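Local coordinates for protein (aminopeptidase) (Ochrobactrum anthropi, PDB 1B65) that probably cleaves amino-terminal L-residues from peptides and hydrolyses D-alanine esters and amides, as an N-terminal-nucleophile (Ntn) hydrolase of peptidase family S58, at residues A[54-59]-A[347-352]; A[339-344]-A[357-362]; A[17-22]-A[198-203]. All blocks are in the same frame, centred on the assembly; numbering follows the deposited sequence.

Contact 1: A[54-59]-A[347-352]; sequences PARSGV and GGTPFD
Gly347 opens the loop side of this contact with its N over one face of the Arg56 guanidinium and its CA 3.9 Å from Arg56 NH2; Pro54 CG lies over the centre of the opposite face, and the group is sandwiched. Two residues on, Thr349 brings its methyl CG2 to the guanidinium edge, 3.7 Å from Arg56 NH2. Its hydroxyl accepts from Phe351 N in an ST turn, inside a type I beta turn from Thr349 to Asp352. Phe351 contributes CB, which packs 4.0 Å from Pro54 CD while the ring itself leads off. Asp352 then closes the turn and meets the arginine in a bidentate, end-on salt bridge: Arg56 NH1 reaches Asp352 OD1 at 2.7 Å, and Arg56 NH2 reaches Asp352 OD2 at 2.7 Å. Both bonds are nearly straight and use syn lone pairs, and the two planes differ by only 6°. A bend at chi2 (105°) sends the guanidinium off strand 56-63, an inner strand of the four-stranded mixed sheet, toward the loop. NH1 also hydrogen-bonds Leu150 O, and NH2 Asn45 OD1. Asp352 OD2 takes Thr349 N on its anti lone pair and Thr349 OG1 from above the carboxylate plane. Three donors on one oxygen should favour the charged carboxylate, and the turn supplying two of them probably helps keep it coplanar with the guanidinium, tying the loop to the strand near Arg56.

Contact 2: A[339-344]-A[357-362]; sequences AMIAAE and QAIDHE
Met340 and Ile359 face each other where the end of the long helix 322-342 packs on the segment leading into helix 361-370; the connection between them holds the short strands 346-347 and 355-356. Met340 O lies 3.8 Å from Ile359 CG2, and two waters link the backbones beside it. Water 1 donates to Met340 O and accepts from Ile359 N; water 2 sits near Met340 O, Ile359 O and His361 NE2. Ile341 comes next and uses both its side chain and its carbonyl. Its CD1 packs 4.1 Å from Ile359 CG2, the two side chains running at a slant to each other, and Leu364 of the second helix touches both isoleucines. Its carbonyl, close to the helix end, takes the imidazole edge of His361, whose NE2 approaches in the carbonyl plane on a lone pair. His361 CG stands anti to its carbonyl carbon (chi1 -61°), which swings the ring back from the start of its helix toward Ile341. Ala343, the first residue past the helical turns, sets its methyl 4.4 Å from Ala358 CB and its carbonyl close against that same methyl. Glu344 CA follows, 3.8 Å from Ala358 CB; Ala358 N is hydrogen-bonded to Asp345 OD1. The bond from His361 NE2 to Ile341 O is 3.2 Å long and bent, with an angle of 140° at the hydrogen.

Contact 3: A[17-22]-A[198-203]; sequences LPFTGV and ASRVVE
Arg200 CG stands anti to its own carbonyl carbon (chi1 -68°), and a bend at chi2 (-64°) folds the chain back beside its strand, which brings a face of the guanidinium against Thr20 O. That oxygen lies 3.1 Å from Arg200 CZ, a position above the plane where no N-H points at it; Arg13 donates to this carbonyl instead. The modelled approach of the Thr20 side chain to the guanidinium is too close to be trusted. What fixes the rotation of the group is firmer: Arg200 NH1 donates to Ser199 O at 2.9 Å, with the acceptor only 2° out of the guanidinium plane, and Arg200 NH2 forms a salt bridge with Glu334 on helix 322-342. Strand 194-204 is an outermost strand of the six-stranded mixed sheet within this chain, a sheet consistent with the variant Ntn hydrolase fold of this enzyme, and its inner neighbour is 207-217. On its other edge the N-terminal loop lies down at Val22, one backbone bond joining Val201 N to Val22 O at 3.0 Å. The same oxygen also draws a CA-H contact from Arg200 CA at 3.4 Å, and Arg200 CD passes 3.6 Å from Val22 O. Ser199 has its hydroxyl hydrogen-bonded to Asp31 and Gly24, farther along the loop. Water 3 donates to both Val22 O and Val201 O, the second at 2.8 Å.

Contact 2 is the most buried, with four of its seven touching residues buried; contacts 1 and 3 have two each, and contact 3 has two exposed as well. None touches another chain of the assembly. Contacts 1 and 3 each fasten a loop to a strand, but of different sheets: 56-63 is an inner strand, 194-204 an outermost one. Contact 2 joins two helices and is the most apolar, with two waters among its backbone groups. Arg56 finds its carboxylate across the contact, whereas Arg200 finds its own on helix 322-342, whose end forms part of contact 2. Segments of contacts 1 and 2 alternate along the chain, 339-344, 347-352, 357-362, with short gaps; contacts 1 and 3 lie 34 Å apart between centres.

Contact 1: A[54-59]-A[347-352]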
ATOM      1  N   PRO A  54     -38.924   9.510  -5.808  1.00 21.66           N
ATOM      2  CA  PRO A  54     -38.504  10.094  -7.055  1.00 20.69           C
ATOM      3  C   PRO A  54     -37.005   9.865  -7.317  1.00 18.31           C
ATOM      4  O   PRO A  54     -36.233   9.672  -6.386  1.00 18.41           O
ATOM      5  CB  PRO A  54     -38.794  11.584  -6.913  1.00 21.53           C
ATOM      6  CG  PRO A  54     -39.256  11.813  -5.527  1.00 23.92           C
ATOM      7  CD  PRO A  54     -39.056  10.536  -4.747  1.00 23.40           C
ATOM      8  N   ALA A  55     -36.667   9.998  -8.570  1.00 17.16           N
ATOM      9  CA  ALA A  55     -35.288   9.838  -9.024  1.00 17.79           C
ATOM     10  C   ALA A  55     -34.683  11.228  -9.206  1.00 15.40           C
ATOM     11  O   ALA A  55     -35.201  12.078  -9.914  1.00 15.27           O
ATOM     12  CB  ALA A  55     -35.287   9.107 -10.359  1.00 17.24           C
ATOM     13  N   ARG A  56     -33.595  11.477  -8.465  1.00 15.85           N
ATOM     14  CA  ARG A  56     -32.796  12.670  -8.608  1.00 14.05           C
ATOM     15  C   ARG A  56     -31.324  12.160  -8.659  1.00 13.90           C
ATOM     16  O   ARG A  56     -30.861  11.843  -7.581  1.00 16.56           O
ATOM     17  CB  ARG A  56     -32.906  13.637  -7.432  1.00 17.09           C
ATOM     18  CG  ARG A  56     -34.277  14.347  -7.443  1.00 19.98           C
ATOM     19  CD  ARG A  56     -35.185  13.800  -6.407  1.00 21.60           C
ATOM     20  NE  ARG A  56     -36.421  14.571  -6.133  1.00 20.77           N
ATOM     21  CZ  ARG A  56     -36.931  14.566  -4.909  1.00 21.51           C
ATOM     22  NH1 ARG A  56     -36.332  13.886  -3.933  1.00 21.36           N
ATOM     23  NH2 ARG A  56     -38.050  15.240  -4.612  1.00 19.74           N
ATOM     24  N   SER A  57     -30.766  12.023  -9.843  1.00 13.68           N
ATOM     25  CA  SER A  57     -29.395  11.495  -9.938  1.00 12.84           C
ATOM     26  C   SER A  57     -28.811  11.903 -11.274  1.00 14.46           C
ATOM     27  O   SER A  57     -29.308  12.789 -11.979  1.00 13.69           O
ATOM     28  CB  SER A  57     -29.436   9.976  -9.774  1.00 14.38           C
ATOM     29  OG  SER A  57     -28.162   9.438  -9.377  1.00 13.01           O
ATOM     30  N   GLY A  58     -27.699  11.259 -11.667  1.00 13.73           N
ATOM     31  CA  GLY A  58     -27.145  11.669 -12.965  1.00 13.23           C
ATOM     32  C   GLY A  58     -25.751  11.041 -13.039  1.00 13.18           C
ATOM     33  O   GLY A  58     -25.358  10.246 -12.209  1.00 13.09           O
ATOM     34  N   VAL A  59     -25.076  11.577 -14.041  1.00 12.29           N
ATOM     35  CA  VAL A  59     -23.737  11.100 -14.390  1.00 13.96           C
ATOM     36  C   VAL A  59     -22.852  12.282 -14.790  1.00 12.59           C
ATOM     37  O   VAL A  59     -23.292  13.209 -15.470  1.00 11.27           O
ATOM     38  CB  VAL A  59     -23.819  10.183 -15.632  1.00 13.67           C
ATOM     39  CG1 VAL A  59     -22.465   9.549 -15.947  1.00 13.91           C
ATOM     40  CG2 VAL A  59     -24.834   9.038 -15.539  1.00 14.96           C
ATOM     41  N   GLY A 347     -36.128  18.434  -2.650  1.00 17.98           N
ATOM     42  CA  GLY A 347     -36.882  17.607  -1.698  1.00 17.84           C
ATOM     43  C   GLY A 347     -38.106  18.368  -1.184  1.00 20.73           C
ATOM     44  O   GLY A 347     -38.581  19.331  -1.824  1.00 19.56           O
ATOM     45  N   GLY A 348     -38.649  17.873  -0.072  1.00 20.29           N
ATOM     46  CA  GLY A 348     -39.826  18.534   0.506  1.00 23.84           C
ATOM     47  C   GLY A 348     -41.131  18.183  -0.154  1.00 24.81           C
ATOM     48  O   GLY A 348     -42.141  18.845   0.172  1.00 28.00           O
ATOM     49  N   THR A 349     -41.186  17.208  -1.048  1.00 23.84           N
ATOM     50  CA  THR A 349     -42.448  16.859  -1.688  1.00 23.51           C
ATOM     51  C   THR A 349     -43.134  15.822  -0.794  1.00 25.56           C
ATOM     52  O   THR A 349     -42.540  15.273   0.120  1.00 23.02           O
ATOM     53  CB  THR A 349     -42.231  16.186  -3.054  1.00 22.85           C
ATOM     54  OG1 THR A 349     -41.708  14.868  -2.799  1.00 22.90           O
ATOM     55  CG2 THR A 349     -41.285  16.904  -3.999  1.00 22.78           C
ATOM     56  N   PRO A 350     -44.353  15.418  -1.144  1.00 27.99           N
ATOM     57  CA  PRO A 350     -45.062  14.390  -0.404  1.00 28.92           C
ATOM     58  C   PRO A 350     -44.375  13.030  -0.445  1.00 28.81           C
ATOM     59  O   PRO A 350     -44.624  12.178   0.410  1.00 28.67           O
ATOM     60  CB  PRO A 350     -46.439  14.349  -1.086  1.00 30.53           C
ATOM     61  CG  PRO A 350     -46.597  15.684  -1.747  1.00 30.25           C
ATOM     62  CD  PRO A 350     -45.186  16.030  -2.207  1.00 29.65           C
ATOM     63  N   PHE A 351     -43.481  12.783  -1.409  1.00 26.37           N
ATOM     64  CA  PHE A 351     -42.723  11.552  -1.503  1.00 26.16           C
ATOM     65  C   PHE A 351     -41.359  11.611  -0.835  1.00 25.37           C
ATOM     66  O   PHE A 351     -40.628  10.624  -0.885  1.00 25.23           O
ATOM     67  CB  PHE A 351     -42.576  11.192  -2.981  1.00 27.40           C
ATOM     68  CG  PHE A 351     -43.861  11.337  -3.750  1.00 30.17           C
ATOM     69  CD1 PHE A 351     -44.863  10.398  -3.564  1.00 31.81           C
ATOM     70  CD2 PHE A 351     -44.073  12.379  -4.642  1.00 30.49           C
ATOM     71  CE1 PHE A 351     -46.056  10.505  -4.258  1.00 33.64           C
ATOM     72  CE2 PHE A 351     -45.266  12.486  -5.332  1.00 32.61           C
ATOM     73  CZ  PHE A 351     -46.264  11.545  -5.150  1.00 32.79           C
ATOM     74  N   ASP A 352     -40.967  12.708  -0.217  1.00 22.50           N
ATOM     75  CA  ASP A 352     -39.664  12.832   0.414  1.00 24.55           C
ATOM     76  C   ASP A 352     -39.729  12.618   1.914  1.00 24.95           C
ATOM     77  O   ASP A 352     -40.719  12.951   2.564  1.00 27.11           O
ATOM     78  CB  ASP A 352     -39.119  14.264   0.147  1.00 23.66           C
ATOM     79  CG  ASP A 352     -38.607  14.356  -1.280  1.00 24.01           C
ATOM     80  OD1 ASP A 352     -37.614  13.618  -1.536  1.00 25.41           O
ATOM     81  OD2 ASP A 352     -39.102  15.093  -2.166  1.00 22.25           O
TER

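Contact 2: A[339-344]-A[357-362]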
ATOM      1  N   ALA A 339     -19.524  24.126  -4.899  1.00 11.41           N
ATOM      2  CA  ALA A 339     -20.667  23.207  -5.011  1.00 11.50           C
ATOM      3  C   ALA A 339     -21.812  23.643  -4.091  1.00 11.75           C
ATOM      4  O   ALA A 339     -22.995  23.539  -4.493  1.00 14.29           O
ATOM      5  CB  ALA A 339     -20.239  21.767  -4.613  1.00 11.16           C
ATOM      6  N   MET A 340     -21.485  24.061  -2.875  1.00 12.84           N
ATOM      7  CA  MET A 340     -22.515  24.484  -1.930  1.00 13.80           C
ATOM      8  C   MET A 340     -23.179  25.781  -2.396  1.00 14.08           C
ATOM      9  O   MET A 340     -24.396  25.917  -2.221  1.00 14.67           O
ATOM     10  CB  MET A 340     -21.888  24.737  -0.561  1.00 15.34           C
ATOM     11  CG  MET A 340     -21.376  23.412   0.014  1.00 18.18           C
ATOM     12  SD  MET A 340     -20.671  23.770   1.645  1.00 22.21           S
ATOM     13  CE  MET A 340     -22.093  23.941   2.650  1.00 21.38           C
ATOM     14  N   ILE A 341     -22.370  26.675  -2.954  1.00 13.69           N
ATOM     15  CA  ILE A 341     -22.949  27.961  -3.435  1.00 12.88           C
ATOM     16  C   ILE A 341     -23.845  27.755  -4.642  1.00 14.93           C
ATOM     17  O   ILE A 341     -24.838  28.502  -4.794  1.00 15.14           O
ATOM     18  CB  ILE A 341     -21.784  28.912  -3.764  1.00 13.70           C
ATOM     19  CG1 ILE A 341     -21.014  29.323  -2.507  1.00 14.57           C
ATOM     20  CG2 ILE A 341     -22.262  30.172  -4.538  1.00 14.82           C
ATOM     21  CD1 ILE A 341     -21.885  29.662  -1.308  1.00 17.74           C
ATOM     22  N   ALA A 342     -23.458  26.849  -5.554  1.00 12.08           N
ATOM     23  CA  ALA A 342     -24.191  26.603  -6.767  1.00 12.95           C
ATOM     24  C   ALA A 342     -25.445  25.759  -6.532  1.00 14.59           C
ATOM     25  O   ALA A 342     -26.316  25.773  -7.423  1.00 14.73           O
ATOM     26  CB  ALA A 342     -23.331  25.851  -7.803  1.00 11.88           C
ATOM     27  N   ALA A 343     -25.492  24.976  -5.459  1.00 14.20           N
ATOM     28  CA  ALA A 343     -26.621  24.078  -5.212  1.00 15.09           C
ATOM     29  C   ALA A 343     -27.930  24.815  -4.929  1.00 16.78           C
ATOM     30  O   ALA A 343     -27.947  25.969  -4.507  1.00 17.14           O
ATOM     31  CB  ALA A 343     -26.363  23.151  -4.011  1.00 15.91           C
ATOM     32  N   GLU A 344     -29.040  24.143  -5.202  1.00 17.38           N
ATOM     33  CA  GLU A 344     -30.381  24.641  -4.917  1.00 19.05           C
ATOM     34  C   GLU A 344     -31.138  23.651  -4.033  1.00 19.06           C
ATOM     35  O   GLU A 344     -30.910  22.434  -4.117  1.00 16.16           O
ATOM     36  CB  GLU A 344     -31.172  24.774  -6.234  1.00 23.45           C
ATOM     37  CG  GLU A 344     -30.496  25.784  -7.170  1.00 29.93           C
ATOM     38  CD  GLU A 344     -30.941  25.598  -8.609  1.00 35.48           C
ATOM     39  OE1 GLU A 344     -30.681  24.510  -9.194  1.00 39.07           O
ATOM     40  OE2 GLU A 344     -31.542  26.544  -9.158  1.00 37.76           O
ATOM     41  N   GLN A 357     -31.920  22.015   2.207  1.00 18.60           N
ATOM     42  CA  GLN A 357     -31.732  23.391   1.760  1.00 18.95           C
ATOM     43  C   GLN A 357     -30.295  23.680   1.310  1.00 17.52           C
ATOM     44  O   GLN A 357     -29.337  23.229   1.933  1.00 16.42           O
ATOM     45  CB  GLN A 357     -32.065  24.342   2.922  1.00 21.86           C
ATOM     46  CG  GLN A 357     -33.482  24.235   3.485  1.00 25.24           C
ATOM     47  CD  GLN A 357     -33.686  25.022   4.765  1.00 28.89           C
ATOM     48  OE1 GLN A 357     -33.863  24.477   5.871  1.00 31.28           O
ATOM     49  NE2 GLN A 357     -33.662  26.367   4.711  1.00 29.13           N
ATOM     50  N   ALA A 358     -30.155  24.557   0.322  1.00 15.97           N
ATOM     51  CA  ALA A 358     -28.859  25.095  -0.075  1.00 16.09           C
ATOM     52  C   ALA A 358     -28.466  26.168   0.927  1.00 17.29           C
ATOM     53  O   ALA A 358     -29.347  26.816   1.551  1.00 17.61           O
ATOM     54  CB  ALA A 358     -29.003  25.689  -1.488  1.00 16.14           C
ATOM     55  N   ILE A 359     -27.192  26.340   1.251  1.00 12.66           N
ATOM     56  CA  ILE A 359     -26.755  27.335   2.208  1.00 13.15           C
ATOM     57  C   ILE A 359     -27.182  28.721   1.689  1.00 16.20           C
ATOM     58  O   ILE A 359     -27.114  29.030   0.491  1.00 15.72           O
ATOM     59  CB  ILE A 359     -25.241  27.295   2.484  1.00 13.77           C
ATOM     60  CG1 ILE A 359     -24.868  28.218   3.635  1.00 14.17           C
ATOM     61  CG2 ILE A 359     -24.515  27.644   1.184  1.00 14.15           C
ATOM     62  CD1 ILE A 359     -23.454  27.913   4.189  1.00 15.91           C
ATOM     63  N   ASP A 360     -27.729  29.486   2.641  1.00 15.72           N
ATOM     64  CA  ASP A 360     -28.231  30.818   2.307  1.00 17.03           C
ATOM     65  C   ASP A 360     -27.092  31.808   2.140  1.00 17.30           C
ATOM     66  O   ASP A 360     -26.279  31.938   3.059  1.00 17.14           O
ATOM     67  CB  ASP A 360     -29.153  31.289   3.439  1.00 19.04           C
ATOM     68  CG  ASP A 360     -29.760  32.635   2.988  1.00 20.91           C
ATOM     69  OD1 ASP A 360     -30.631  32.629   2.113  1.00 25.52           O
ATOM     70  OD2 ASP A 360     -29.323  33.653   3.490  1.00 19.86           O
ATOM     71  N   HIS A 361     -27.006  32.481   0.996  1.00 18.36           N
ATOM     72  CA  HIS A 361     -25.867  33.356   0.746  1.00 18.38           C
ATOM     73  C   HIS A 361     -25.765  34.543   1.690  1.00 19.66           C
ATOM     74  O   HIS A 361     -24.662  34.918   2.090  1.00 17.61           O
ATOM     75  CB  HIS A 361     -25.932  33.885  -0.709  1.00 18.56           C
ATOM     76  CG  HIS A 361     -25.872  32.835  -1.752  1.00 20.14           C
ATOM     77  ND1 HIS A 361     -25.958  33.064  -3.110  1.00 22.15           N
ATOM     78  CD2 HIS A 361     -25.702  31.485  -1.608  1.00 19.94           C
ATOM     79  CE1 HIS A 361     -25.865  31.889  -3.748  1.00 21.40           C
ATOM     80  NE2 HIS A 361     -25.701  30.929  -2.842  1.00 19.16           N
ATOM     81  N   GLU A 362     -26.914  35.172   1.993  1.00 20.20           N
ATOM     82  CA  GLU A 362     -26.832  36.362   2.859  1.00 22.60           C
ATOM     83  C   GLU A 362     -26.486  35.994   4.284  1.00 20.48           C
ATOM     84  O   GLU A 362     -25.668  36.669   4.902  1.00 20.83           O
ATOM     85  CB  GLU A 362     -28.144  37.178   2.776  1.00 25.33           C
ATOM     86  CG  GLU A 362     -28.175  38.069   1.525  1.00 32.50           C
ATOM     87  CD  GLU A 362     -26.946  38.977   1.517  1.00 36.34           C
ATOM     88  OE1 GLU A 362     -26.773  39.712   2.512  1.00 39.27           O
ATOM     89  OE2 GLU A 362     -26.120  38.940   0.579  1.00 38.46           O
TER
HETATM   90  O   HOH W   1     -25.579  24.482  -0.258  1.00 17.94           O
HETATM   91  O   HOH W   2     -26.200  28.126  -1.992  1.00 18.98           O

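Contact 3: A[17-22]-A[198-203]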
ATOM      1  N   LEU A  17     -16.188  35.663  -0.798  1.00 23.64           N
ATOM      2  CA  LEU A  17     -15.408  34.728   0.045  1.00 23.86           C
ATOM      3  C   LEU A  17     -13.948  34.931  -0.329  1.00 23.94           C
ATOM      4  O   LEU A  17     -13.646  35.177  -1.513  1.00 23.48           O
ATOM      5  CB  LEU A  17     -15.850  33.282  -0.140  1.00 24.45           C
ATOM      6  CG  LEU A  17     -16.999  32.832   0.767  1.00 25.42           C
ATOM      7  CD1 LEU A  17     -18.252  33.655   0.512  1.00 24.41           C
ATOM      8  CD2 LEU A  17     -17.308  31.364   0.522  1.00 24.29           C
ATOM      9  N   PRO A  18     -13.052  34.907   0.642  1.00 23.27           N
ATOM     10  CA  PRO A  18     -11.661  35.238   0.463  1.00 24.01           C
ATOM     11  C   PRO A  18     -10.780  34.173  -0.156  1.00 24.54           C
ATOM     12  O   PRO A  18      -9.788  33.781   0.445  1.00 25.75           O
ATOM     13  CB  PRO A  18     -11.153  35.551   1.882  1.00 24.20           C
ATOM     14  CG  PRO A  18     -12.050  34.750   2.763  1.00 24.05           C
ATOM     15  CD  PRO A  18     -13.380  34.639   2.066  1.00 23.50           C
ATOM     16  N   PHE A  19     -11.102  33.741  -1.367  1.00 23.74           N
ATOM     17  CA  PHE A  19     -10.257  32.770  -2.013  1.00 25.19           C
ATOM     18  C   PHE A  19      -8.988  33.345  -2.619  1.00 29.96           C
ATOM     19  O   PHE A  19      -8.724  34.355  -3.198  1.00 31.02           O
ATOM     20  CB  PHE A  19     -11.021  31.991  -3.091  1.00 23.47           C
ATOM     21  CG  PHE A  19     -11.861  30.938  -2.414  1.00 21.88           C
ATOM     22  CD1 PHE A  19     -11.263  29.830  -1.831  1.00 21.05           C
ATOM     23  CD2 PHE A  19     -13.232  31.063  -2.327  1.00 21.12           C
ATOM     24  CE1 PHE A  19     -12.017  28.860  -1.188  1.00 21.52           C
ATOM     25  CE2 PHE A  19     -13.991  30.095  -1.715  1.00 20.68           C
ATOM     26  CZ  PHE A  19     -13.404  28.985  -1.123  1.00 22.90           C
ATOM     27  N   THR A  20      -7.971  32.570  -2.515  1.00 32.62           N
ATOM     28  CA  THR A  20      -6.799  31.912  -2.829  1.00 36.23           C
ATOM     29  C   THR A  20      -6.455  32.085  -4.309  1.00 34.29           C
ATOM     30  O   THR A  20      -7.214  31.723  -5.200  1.00 38.35           O
ATOM     31  CB  THR A  20      -7.145  30.401  -2.580  1.00 36.56           C
ATOM     32  OG1 THR A  20      -8.527  30.266  -2.970  1.00 42.38           O
ATOM     33  CG2 THR A  20      -7.086  29.985  -1.137  1.00 38.33           C
ATOM     34  N   GLY A  21      -5.396  32.752  -4.688  1.00 31.88           N
ATOM     35  CA  GLY A  21      -4.774  32.841  -5.952  1.00 25.33           C
ATOM     36  C   GLY A  21      -5.438  32.999  -7.301  1.00 21.85           C
ATOM     37  O   GLY A  21      -6.659  32.953  -7.535  1.00 22.14           O
ATOM     38  N   VAL A  22      -4.563  32.963  -8.313  1.00 15.84           N
ATOM     39  CA  VAL A  22      -4.973  33.144  -9.711  1.00 15.61           C
ATOM     40  C   VAL A  22      -5.537  31.859 -10.288  1.00 14.48           C
ATOM     41  O   VAL A  22      -4.933  30.795 -10.162  1.00 14.64           O
ATOM     42  CB  VAL A  22      -3.709  33.580 -10.493  1.00 17.69           C
ATOM     43  CG1 VAL A  22      -4.032  33.704 -11.979  1.00 16.94           C
ATOM     44  CG2 VAL A  22      -3.310  34.924  -9.888  1.00 17.92           C
ATOM     45  N   ALA A 198     -12.814  24.098  -9.674  1.00 10.61           N
ATOM     46  CA  ALA A 198     -11.963  25.289  -9.513  1.00 11.28           C
ATOM     47  C   ALA A 198     -10.630  24.974 -10.184  1.00 10.01           C
ATOM     48  O   ALA A 198     -10.335  23.777 -10.420  1.00 11.64           O
ATOM     49  CB  ALA A 198     -11.695  25.604  -8.036  1.00 12.22           C
ATOM     50  N   SER A 199      -9.833  26.014 -10.390  1.00  9.41           N
ATOM     51  CA  SER A 199      -8.490  25.797 -10.932  1.00 11.02           C
ATOM     52  C   SER A 199      -7.515  26.834 -10.374  1.00 12.43           C
ATOM     53  O   SER A 199      -7.875  27.881  -9.823  1.00 11.96           O
ATOM     54  CB  SER A 199      -8.439  25.859 -12.469  1.00 11.41           C
ATOM     55  OG  SER A 199      -8.771  27.207 -12.903  1.00 10.30           O
ATOM     56  N   ARG A 200      -6.224  26.515 -10.565  1.00 11.62           N
ATOM     57  CA  ARG A 200      -5.172  27.419 -10.137  1.00 11.66           C
ATOM     58  C   ARG A 200      -4.077  27.371 -11.202  1.00 13.52           C
ATOM     59  O   ARG A 200      -3.837  26.295 -11.764  1.00 13.45           O
ATOM     60  CB  ARG A 200      -4.524  27.076  -8.799  1.00 12.62           C
ATOM     61  CG  ARG A 200      -5.391  27.223  -7.550  1.00 12.00           C
ATOM     62  CD  ARG A 200      -5.754  28.705  -7.379  1.00 12.20           C
ATOM     63  NE  ARG A 200      -6.458  28.916  -6.103  1.00 13.18           N
ATOM     64  CZ  ARG A 200      -7.770  28.743  -6.004  1.00 15.40           C
ATOM     65  NH1 ARG A 200      -8.525  28.374  -7.038  1.00 11.85           N
ATOM     66  NH2 ARG A 200      -8.344  28.952  -4.799  1.00 13.55           N
ATOM     67  N   VAL A 201      -3.371  28.486 -11.395  1.00 12.46           N
ATOM     68  CA  VAL A 201      -2.240  28.421 -12.345  1.00 12.76           C
ATOM     69  C   VAL A 201      -0.990  28.675 -11.530  1.00 14.91           C
ATOM     70  O   VAL A 201      -1.006  29.561 -10.628  1.00 16.99           O
ATOM     71  CB  VAL A 201      -2.439  29.432 -13.482  1.00 16.26           C
ATOM     72  CG1 VAL A 201      -1.218  29.645 -14.346  1.00 19.62           C
ATOM     73  CG2 VAL A 201      -3.610  28.991 -14.353  1.00 16.61           C
ATOM     74  N   VAL A 202       0.068  27.897 -11.768  1.00 13.33           N
ATOM     75  CA  VAL A 202       1.303  28.121 -11.007  1.00 16.03           C
ATOM     76  C   VAL A 202       2.463  28.233 -12.019  1.00 17.10           C
ATOM     77  O   VAL A 202       2.404  27.583 -13.048  1.00 16.81           O
ATOM     78  CB  VAL A 202       1.626  26.942 -10.062  1.00 20.00           C
ATOM     79  CG1 VAL A 202       0.584  26.845  -8.931  1.00 21.18           C
ATOM     80  CG2 VAL A 202       1.647  25.632 -10.805  1.00 21.16           C
ATOM     81  N   GLU A 203       3.507  28.928 -11.630  1.00 16.87           N
ATOM     82  CA  GLU A 203       4.704  29.019 -12.469  1.00 18.67           C
ATOM     83  C   GLU A 203       5.697  27.970 -11.942  1.00 18.96           C
ATOM     84  O   GLU A 203       5.866  27.801 -10.733  1.00 18.52           O
ATOM     85  CB  GLU A 203       5.332  30.413 -12.363  1.00 25.36           C
ATOM     86  CG  GLU A 203       6.417  30.559 -13.436  1.00 31.08           C
ATOM     87  CD  GLU A 203       7.622  31.374 -13.020  1.00 37.21           C
ATOM     88  OE1 GLU A 203       7.455  32.557 -12.636  1.00 39.88           O
ATOM     89  OE2 GLU A 203       8.728  30.765 -13.135  1.00 40.15           O
TER
HETATM   90  O   HOH W   3      -2.384  30.409  -8.369  1.00 20.10           O